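Local coordinates for protein 6-phospho-alpha-glucosidase (Merdibacter massiliensis, PDB 6VC6) that probably hydrolyses 6-phosphorylated alpha-glucosides such as maltose 6'-phosphate, with NAD and manganese as cofactors, at residues A[7-12]-A[73-78]; A[80-85]-A[141-146]. All blocks are in the same frame, centred on the assembly; numbering follows the deposited sequence.

Contact 1 (A[7-12]-A[73-78]); sequences CIVGGG and EAYKDM. With NAD (nicotinamide-adenine-dinucleotide), chain G.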
loop_
_atom_site.group_PDB
_atom_site.type_symbol
_atom_site.label_atom_id
_atom_site.label_comp_id
_atom_site.label_asym_id
_atom_site.label_seq_id
_atom_site.Cartn_x
_atom_site.Cartn_y
_atom_site.Cartn_z
ATOM N N CYS A 7 -5.001 -17.200 4.326
ATOM C CA CYS A 7 -5.538 -16.465 5.463
ATOM C C CYS A 7 -5.405 -14.974 5.199
ATOM O O CYS A 7 -4.330 -14.501 4.816
ATOM C CB CYS A 7 -4.821 -16.834 6.766
ATOM S SG CYS A 7 -5.167 -15.701 8.136
ATOM N N ILE A 8 -6.495 -14.240 5.398
ATOM C CA ILE A 8 -6.505 -12.789 5.260
ATOM C C ILE A 8 -6.404 -12.182 6.652
ATOM O O ILE A 8 -7.287 -12.389 7.494
ATOM C CB ILE A 8 -7.766 -12.295 4.535
ATOM C CG1 ILE A 8 -7.746 -12.724 3.067
ATOM C CG2 ILE A 8 -7.885 -10.781 4.647
ATOM C CD1 ILE A 8 -9.003 -12.355 2.309
ATOM N N VAL A 9 -5.328 -11.442 6.901
ATOM C CA VAL A 9 -5.163 -10.713 8.153
ATOM C C VAL A 9 -5.810 -9.345 7.988
ATOM O O VAL A 9 -5.399 -8.552 7.133
ATOM C CB VAL A 9 -3.683 -10.584 8.538
ATOM C CG1 VAL A 9 -3.533 -9.646 9.725
ATOM C CG2 VAL A 9 -3.101 -11.952 8.860
ATOM N N GLY A 10 -6.818 -9.068 8.807
ATOM C CA GLY A 10 -7.627 -7.880 8.630
ATOM C C GLY A 10 -8.914 -8.212 7.904
ATOM O O GLY A 10 -9.288 -7.538 6.940
ATOM N N GLY A 11 -9.594 -9.267 8.361
ATOM C CA GLY A 11 -10.820 -9.707 7.719
ATOM C C GLY A 11 -11.952 -8.705 7.795
ATOM O O GLY A 11 -12.886 -8.777 6.989
ATOM N N GLY A 12 -11.894 -7.776 8.745
ATOM C CA GLY A 12 -12.885 -6.728 8.856
ATOM C C GLY A 12 -12.647 -5.521 7.981
ATOM O O GLY A 12 -13.357 -4.521 8.113
ATOM N N GLU A 73 -6.062 -20.767 15.013
ATOM C CA GLU A 73 -6.965 -21.211 13.955
ATOM C C GLU A 73 -6.610 -20.584 12.613
ATOM O O GLU A 73 -6.832 -21.198 11.563
ATOM C CB GLU A 73 -8.410 -20.870 14.316
ATOM C CG GLU A 73 -9.017 -21.735 15.405
ATOM C CD GLU A 73 -10.488 -21.433 15.624
ATOM O OE1 GLU A 73 -11.048 -20.617 14.861
ATOM O OE2 GLU A 73 -11.084 -22.010 16.558
ATOM N N ALA A 74 -6.055 -19.372 12.627
ATOM C CA ALA A 74 -5.851 -18.635 11.385
ATOM C C ALA A 74 -4.557 -19.028 10.683
ATOM O O ALA A 74 -4.541 -19.189 9.459
ATOM C CB ALA A 74 -5.864 -17.132 11.664
ATOM N N TYR A 75 -3.470 -19.195 11.434
ATOM C CA TYR A 75 -2.135 -19.275 10.855
ATOM C C TYR A 75 -1.596 -20.695 10.739
ATOM O O TYR A 75 -0.487 -20.877 10.225
ATOM C CB TYR A 75 -1.161 -18.426 11.679
ATOM C CG TYR A 75 -1.587 -16.983 11.835
ATOM C CD1 TYR A 75 -2.273 -16.326 10.823
ATOM C CD2 TYR A 75 -1.303 -16.278 12.998
ATOM C CE1 TYR A 75 -2.665 -15.008 10.962
ATOM C CE2 TYR A 75 -1.689 -14.958 13.147
ATOM C CZ TYR A 75 -2.370 -14.330 12.125
ATOM O OH TYR A 75 -2.758 -13.017 12.268
ATOM N N LYS A 76 -2.337 -21.702 11.190
ATOM C CA LYS A 76 -1.837 -23.070 11.156
ATOM C C LYS A 76 -2.000 -23.664 9.762
ATOM O O LYS A 76 -3.090 -23.622 9.181
ATOM C CB LYS A 76 -2.563 -23.931 12.189
ATOM C CG LYS A 76 -1.847 -24.014 13.527
ATOM C CD LYS A 76 -2.132 -25.331 14.229
ATOM C CE LYS A 76 -3.372 -25.233 15.099
ATOM N NZ LYS A 76 -3.117 -24.442 16.335
ATOM N N ASP A 77 -0.907 -24.215 9.229
ATOM C CA ASP A 77 -0.895 -24.902 7.936
ATOM C C ASP A 77 -1.415 -23.993 6.820
ATOM O O ASP A 77 -2.390 -24.297 6.130
ATOM C CB ASP A 77 -1.694 -26.209 8.008
ATOM C CG ASP A 77 -1.470 -27.096 6.798
ATOM O OD1 ASP A 77 -2.434 -27.322 6.038
ATOM O OD2 ASP A 77 -0.330 -27.568 6.606
HETATM N N MSE A 78 -0.741 -22.860 6.656
HETATM C CA MSE A 78 -1.117 -21.897 5.629
HETATM C C MSE A 78 -0.044 -21.787 4.551
HETATM O O MSE A 78 1.150 -21.864 4.840
HETATM C CB MSE A 78 -1.376 -20.523 6.251
HETATM C CG MSE A 78 -2.672 -20.437 7.041
HETATM SE SE MSE A 78 -4.251 -20.449 5.898
HETATM C CE MSE A 78 -5.371 -21.658 6.940
HETATM P PA NAD G . -10.122 -0.711 7.562
HETATM O O1A NAD G . -11.439 -0.749 6.824
HETATM O O2A NAD G . -10.023 -0.006 8.893
HETATM O O5B NAD G . -9.605 -2.221 7.758
HETATM C C5B NAD G . -8.574 -2.516 8.694
HETATM C C4B NAD G . -8.886 -3.828 9.394
HETATM O O4B NAD G . -7.700 -4.355 9.993
HETATM C C3B NAD G . -9.901 -3.612 10.505
HETATM O O3B NAD G . -10.974 -4.544 10.359
HETATM C C2B NAD G . -9.152 -3.901 11.788
HETATM O O2B NAD G . -9.987 -4.599 12.715
HETATM C C1B NAD G . -7.995 -4.769 11.328
HETATM N N9A NAD G . -6.813 -4.629 12.213
HETATM C C8A NAD G . -6.321 -3.490 12.737
HETATM N N7A NAD G . -5.232 -3.742 13.510
HETATM C C5A NAD G . -5.019 -5.071 13.488
HETATM C C6A NAD G . -4.042 -6.012 14.086
HETATM N N6A NAD G . -3.041 -5.572 14.886
HETATM N N1A NAD G . -4.182 -7.328 13.805
HETATM C C2A NAD G . -5.170 -7.783 13.011
HETATM N N3A NAD G . -6.089 -6.987 12.439
HETATM C C4A NAD G . -6.068 -5.649 12.637
HETATM O O3 NAD G . -8.987 -0.111 6.590
HETATM P PN NAD G . -9.113 -0.140 4.987
HETATM O O1N NAD G . -9.474 1.248 4.513
HETATM O O2N NAD G . -9.935 -1.334 4.562
HETATM O O5D NAD G . -7.578 -0.418 4.601
HETATM C C5D NAD G . -7.043 -1.736 4.693
HETATM C C4D NAD G . -5.528 -1.646 4.596
HETATM O O4D NAD G . -5.112 -1.844 3.243
HETATM C C3D NAD G . -5.048 -0.263 5.013
HETATM O O3D NAD G . -3.945 -0.406 5.911
HETATM C C2D NAD G . -4.551 0.372 3.735
HETATM O O2D NAD G . -3.442 1.236 3.983
HETATM C C1D NAD G . -4.143 -0.844 2.926
HETATM N N1N NAD G . -4.072 -0.568 1.494
HETATM C C2N NAD G . -2.865 -0.619 0.929
HETATM C C3N NAD G . -2.695 -0.374 -0.421
HETATM C C7N NAD G . -1.314 -0.441 -1.002
HETATM O O7N NAD G . -1.112 0.000 -2.121
HETATM N N7N NAD G . -0.340 -0.974 -0.265
HETATM C C4N NAD G . -3.806 -0.083 -1.202
HETATM C C5N NAD G . -5.055 -0.031 -0.591
HETATM C C6N NAD G . -5.165 -0.288 0.773
#

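Contact 2 (A[80-85]-A[141-146]); sequences FIFMQM and WILNYS. With NAD (nicotinamide-adenine-dinucleotide), chain G.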
loop_
_atom_site.group_PDB
_atom_site.type_symbol
_atom_site.label_atom_id
_atom_site.label_comp_id
_atom_site.label_asym_id
_atom_site.label_seq_id
_atom_site.Cartn_x
_atom_site.Cartn_y
_atom_site.Cartn_z
ATOM N N PHE A 80 -0.399 -19.110 2.066
ATOM C CA PHE A 80 -0.332 -17.683 1.788
ATOM C C PHE A 80 -1.056 -16.916 2.882
ATOM O O PHE A 80 -2.120 -17.333 3.347
ATOM C CB PHE A 80 -0.954 -17.348 0.427
ATOM C CG PHE A 80 -0.092 -17.720 -0.743
ATOM C CD1 PHE A 80 0.901 -16.863 -1.188
ATOM C CD2 PHE A 80 -0.274 -18.926 -1.398
ATOM C CE1 PHE A 80 1.696 -17.202 -2.266
ATOM C CE2 PHE A 80 0.518 -19.270 -2.477
ATOM C CZ PHE A 80 1.503 -18.407 -2.911
ATOM N N ILE A 81 -0.471 -15.790 3.286
ATOM C CA ILE A 81 -1.083 -14.874 4.241
ATOM C C ILE A 81 -1.240 -13.526 3.553
ATOM O O ILE A 81 -0.243 -12.892 3.183
ATOM C CB ILE A 81 -0.251 -14.737 5.526
ATOM C CG1 ILE A 81 0.034 -16.113 6.132
ATOM C CG2 ILE A 81 -0.970 -13.850 6.529
ATOM C CD1 ILE A 81 -1.197 -16.822 6.649
ATOM N N PHE A 82 -2.486 -13.093 3.374
ATOM C CA PHE A 82 -2.797 -11.789 2.796
ATOM C C PHE A 82 -3.016 -10.811 3.946
ATOM O O PHE A 82 -3.991 -10.935 4.693
ATOM C CB PHE A 82 -4.032 -11.859 1.897
ATOM C CG PHE A 82 -3.826 -12.626 0.615
ATOM C CD1 PHE A 82 -2.615 -13.235 0.326
ATOM C CD2 PHE A 82 -4.856 -12.733 -0.307
ATOM C CE1 PHE A 82 -2.437 -13.939 -0.852
ATOM C CE2 PHE A 82 -4.685 -13.434 -1.487
ATOM C CZ PHE A 82 -3.473 -14.037 -1.759
HETATM N N MSE A 83 -2.118 -9.844 4.086
HETATM C CA MSE A 83 -2.203 -8.892 5.190
HETATM C C MSE A 83 -2.709 -7.526 4.731
HETATM O O MSE A 83 -2.106 -6.892 3.866
HETATM C CB MSE A 83 -0.840 -8.742 5.870
HETATM C CG MSE A 83 -0.110 -10.056 6.090
HETATM SE SE MSE A 83 1.205 -9.951 7.526
HETATM C CE MSE A 83 -0.014 -9.852 9.039
ATOM N N GLN A 84 -3.816 -7.079 5.318
ATOM C CA GLN A 84 -4.397 -5.776 5.007
ATOM C C GLN A 84 -4.983 -5.150 6.271
ATOM O O GLN A 84 -6.117 -4.669 6.293
ATOM C CB GLN A 84 -5.447 -5.889 3.901
ATOM C CG GLN A 84 -6.567 -6.883 4.176
ATOM C CD GLN A 84 -7.665 -6.815 3.133
ATOM O OE1 GLN A 84 -8.730 -7.412 3.292
ATOM N NE2 GLN A 84 -7.409 -6.083 2.054
HETATM N N MSE A 85 -4.190 -5.128 7.331
HETATM C CA MSE A 85 -4.572 -4.496 8.579
HETATM C C MSE A 85 -4.425 -3.000 8.508
HETATM O O MSE A 85 -3.658 -2.528 7.682
HETATM C CB MSE A 85 -3.733 -5.016 9.746
HETATM C CG MSE A 85 -2.297 -4.492 9.757
HETATM SE SE MSE A 85 -1.329 -4.669 11.457
HETATM C CE MSE A 85 -1.600 -6.577 11.681
ATOM N N TRP A 141 4.048 -17.853 2.536
ATOM C CA TRP A 141 4.362 -16.608 1.848
ATOM C C TRP A 141 3.466 -15.500 2.387
ATOM O O TRP A 141 2.235 -15.610 2.340
ATOM C CB TRP A 141 4.184 -16.764 0.340
ATOM C CG TRP A 141 5.472 -16.964 -0.397
ATOM C CD1 TRP A 141 5.933 -18.127 -0.940
ATOM C CD2 TRP A 141 6.471 -15.971 -0.669
ATOM N NE1 TRP A 141 7.154 -17.922 -1.535
ATOM C CE2 TRP A 141 7.507 -16.606 -1.383
ATOM C CE3 TRP A 141 6.589 -14.608 -0.380
ATOM C CZ2 TRP A 141 8.645 -15.926 -1.811
ATOM C CZ3 TRP A 141 7.720 -13.934 -0.806
ATOM C CH2 TRP A 141 8.732 -14.594 -1.513
ATOM N N ILE A 142 4.077 -14.439 2.899
ATOM C CA ILE A 142 3.354 -13.321 3.491
ATOM C C ILE A 142 3.337 -12.185 2.477
ATOM O O ILE A 142 4.373 -11.570 2.197
ATOM C CB ILE A 142 3.982 -12.882 4.820
ATOM C CG1 ILE A 142 3.760 -13.954 5.889
ATOM C CG2 ILE A 142 3.406 -11.552 5.268
ATOM C CD1 ILE A 142 4.497 -13.692 7.183
ATOM N N LEU A 143 2.162 -11.913 1.916
ATOM C CA LEU A 143 1.958 -10.801 0.995
ATOM C C LEU A 143 1.252 -9.683 1.749
ATOM O O LEU A 143 0.133 -9.871 2.238
ATOM C CB LEU A 143 1.139 -11.240 -0.220
ATOM C CG LEU A 143 1.583 -12.530 -0.914
ATOM C CD1 LEU A 143 0.786 -12.758 -2.189
ATOM C CD2 LEU A 143 3.075 -12.497 -1.212
ATOM N N ASN A 144 1.900 -8.525 1.843
ATOM C CA ASN A 144 1.455 -7.453 2.723
ATOM C C ASN A 144 1.010 -6.242 1.912
ATOM O O ASN A 144 1.784 -5.705 1.112
ATOM C CB ASN A 144 2.564 -7.054 3.696
ATOM C CG ASN A 144 2.164 -5.898 4.585
ATOM O OD1 ASN A 144 1.157 -5.966 5.289
ATOM N ND2 ASN A 144 2.946 -4.826 4.554
ATOM N N TYR A 145 -0.183 -5.758 2.170
ATOM C CA TYR A 145 -0.658 -4.526 1.602
ATOM C C TYR A 145 -0.604 -3.438 2.673
ATOM O O TYR A 145 -0.667 -2.270 2.364
ATOM C CB TYR A 145 -2.104 -4.708 1.191
ATOM C CG TYR A 145 -2.399 -4.755 -0.277
ATOM C CD1 TYR A 145 -3.472 -5.464 -0.745
ATOM C CD2 TYR A 145 -1.638 -4.069 -1.182
ATOM C CE1 TYR A 145 -3.781 -5.498 -2.077
ATOM C CE2 TYR A 145 -1.932 -4.102 -2.520
ATOM C CZ TYR A 145 -3.010 -4.819 -2.957
ATOM O OH TYR A 145 -3.316 -4.862 -4.276
ATOM N N SER A 146 -0.483 -3.836 3.934
ATOM C CA SER A 146 -0.680 -2.918 5.049
ATOM C C SER A 146 0.285 -1.742 5.022
ATOM O O SER A 146 1.483 -1.916 4.903
ATOM C CB SER A 146 -0.533 -3.658 6.382
ATOM O OG SER A 146 -1.222 -4.890 6.388
HETATM P PA NAD G . -10.122 -0.711 7.562
HETATM O O1A NAD G . -11.439 -0.749 6.824
HETATM O O2A NAD G . -10.023 -0.006 8.893
HETATM O O5B NAD G . -9.605 -2.221 7.758
HETATM C C5B NAD G . -8.574 -2.516 8.694
HETATM C C4B NAD G . -8.886 -3.828 9.394
HETATM O O4B NAD G . -7.700 -4.355 9.993
HETATM C C3B NAD G . -9.901 -3.612 10.505
HETATM O O3B NAD G . -10.974 -4.544 10.359
HETATM C C2B NAD G . -9.152 -3.901 11.788
HETATM O O2B NAD G . -9.987 -4.599 12.715
HETATM C C1B NAD G . -7.995 -4.769 11.328
HETATM N N9A NAD G . -6.813 -4.629 12.213
HETATM C C8A NAD G . -6.321 -3.490 12.737
HETATM N N7A NAD G . -5.232 -3.742 13.510
HETATM C C5A NAD G . -5.019 -5.071 13.488
HETATM C C6A NAD G . -4.042 -6.012 14.086
HETATM N N6A NAD G . -3.041 -5.572 14.886
HETATM N N1A NAD G . -4.182 -7.328 13.805
HETATM C C2A NAD G . -5.170 -7.783 13.011
HETATM N N3A NAD G . -6.089 -6.987 12.439
HETATM C C4A NAD G . -6.068 -5.649 12.637
HETATM O O3 NAD G . -8.987 -0.111 6.590
HETATM P PN NAD G . -9.113 -0.140 4.987
HETATM O O1N NAD G . -9.474 1.248 4.513
HETATM O O2N NAD G . -9.935 -1.334 4.562
HETATM O O5D NAD G . -7.578 -0.418 4.601
HETATM C C5D NAD G . -7.043 -1.736 4.693
HETATM C C4D NAD G . -5.528 -1.646 4.596
HETATM O O4D NAD G . -5.112 -1.844 3.243
HETATM C C3D NAD G . -5.048 -0.263 5.013
HETATM O O3D NAD G . -3.945 -0.406 5.911
HETATM C C2D NAD G . -4.551 0.372 3.735
HETATM O O2D NAD G . -3.442 1.236 3.983
HETATM C C1D NAD G . -4.143 -0.844 2.926
HETATM N N1N NAD G . -4.072 -0.568 1.494
HETATM C C2N NAD G . -2.865 -0.619 0.929
HETATM C C3N NAD G . -2.695 -0.374 -0.421
HETATM C C7N NAD G . -1.314 -0.441 -1.002
HETATM O O7N NAD G . -1.112 0.000 -2.121
HETATM N N7N NAD G . -0.340 -0.974 -0.265
HETATM C C4N NAD G . -3.806 -0.083 -1.202
HETATM C C5N NAD G . -5.055 -0.031 -0.591
HETATM C C6N NAD G . -5.165 -0.288 0.773
#

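Contact 1 (A[7-12]-A[73-78])
The sulfur of Cys-7 is enclosed by Ala-74 and Tyr-75: SG lies 3.8 Å from Ala-74 O, with Ala-74 CB and Tyr-75 CE1 also against it. No hydrogen bond crosses here. This is the first strand of the NAD-binding Rossmann fold, 4-9, resting against the end of helix 71-75 on one face of the parallel part of the sheet. The sulfur meets Tyr-75 at the edge of its ring, 75° off the ring normal, so the contact is sulfur-aromatic but not over the face. Val-9 CG2 comes to the same edge, 3.6 Å from Tyr-75 OH, its side chain crossing the tyrosine at about a right angle. Behind the helix end the chain turns back, and the bent side chain of Met-78, a selenomethionine, brings SE within 3.8 Å of Cys-7 CB. Helix 113-136 packs on Tyr-75 as well, through Ser-129, Ile-133 and Tyr-136. Putting an alanine at Tyr-75 would take away the ring edge and is likely to open a gap beside Cys-7 SG and Val-9 CG2. Beyond the strand comes the glycine-rich loop. At the backbone angles of Gly-10 a side chain would collide with the oxygen of Val-9, and a CB on Gly-12 would run into the adenosine ribose. Gly-12 N bonds Asp-39, which also holds NAD. Val-9 serves both neighbours through its two methyls: with CG1 anti to the backbone N (chi1 171°), CG2 is left for the tyrosine and CG1 reaches 4.1 Å from C2A of the NAD adenine.

Contact 2 (A[80-85]-A[141-146])
Ser-146 reaches Met-85 through its first torsion: with OG anti to its own carbonyl carbon (chi1 -45°), the hydroxyl lies 3.1 Å from Met-85 N and takes a weak bond from it. Asn-144 has its CG anti to the backbone N (chi1 177°), which carries OD1 over to the serine. Ser-146 OG donates to Asn-144 OD1 at 2.8 Å, while Asn-144 ND2 returns a bond to Ser-146 O at 3.3 Å, in the carbonyl plane and on a lone pair. The same ND2 also bonds Asn-168 OD1, so the amide is fixed in its rotation from both ends. Behind these bonds, strands 80-83 and 141-144 run parallel as neighbours in the Rossmann sheet. Trp-141 O takes the N-H of Ile-81, Ile-81 O that of Leu-143 and Leu-143 O that of Met-83; the ladder finishes with Tyr-145 N on Met-83 O at 2.8 Å. On one face Phe-80 and Trp-141 set their rings nearly parallel but slid apart, and the side chain of Phe-82 runs beside that of Leu-143, CE1 against CD1, facing helices 16-25 and 318-331. On the other face, against helix 113-136, the selenium of selenomethionine Met-83 packs 3.5 Å from Ile-142 CG2. Both segments then leave the sheet at the C-terminal ends of the strands to meet the cofactor. Tyr-145 O accepts the nicotinamide N7N at 2.9 Å and nearly straight, 169° at the hydrogen, while the tyrosine ring stacks on His-319 and its OH bonds that residue's O. Met-85 O accepts a bond from O3D of the nicotinamide ribose at 2.8 Å, and CE of the same selenomethionine touches adenine N1A at 3.4 Å.

Both contacts are buried and belong to one Rossmann sheet, in which strands 4-9 and 80-83 are neighbours; helix 71-75 of contact 1 leads along the chain into strand 80-83 of contact 2. They meet directly: Val-9 N probably bonds Phe-82 O at 2.6 Å, and Cys-7 CB packs on Ile-81 CD1. Their chemistry differs with their place. Contact 1 is helix on strand, held by sulfur, methyl and ring-edge packing alone, and lies farther from the chain centre. Contact 2 is strand on strand, held by backbone bonds with a polar side-chain cluster at its end. NAD spans the two, touching the glycine loop in 7-12 and the loops that follow strands 80-83 and 141-144.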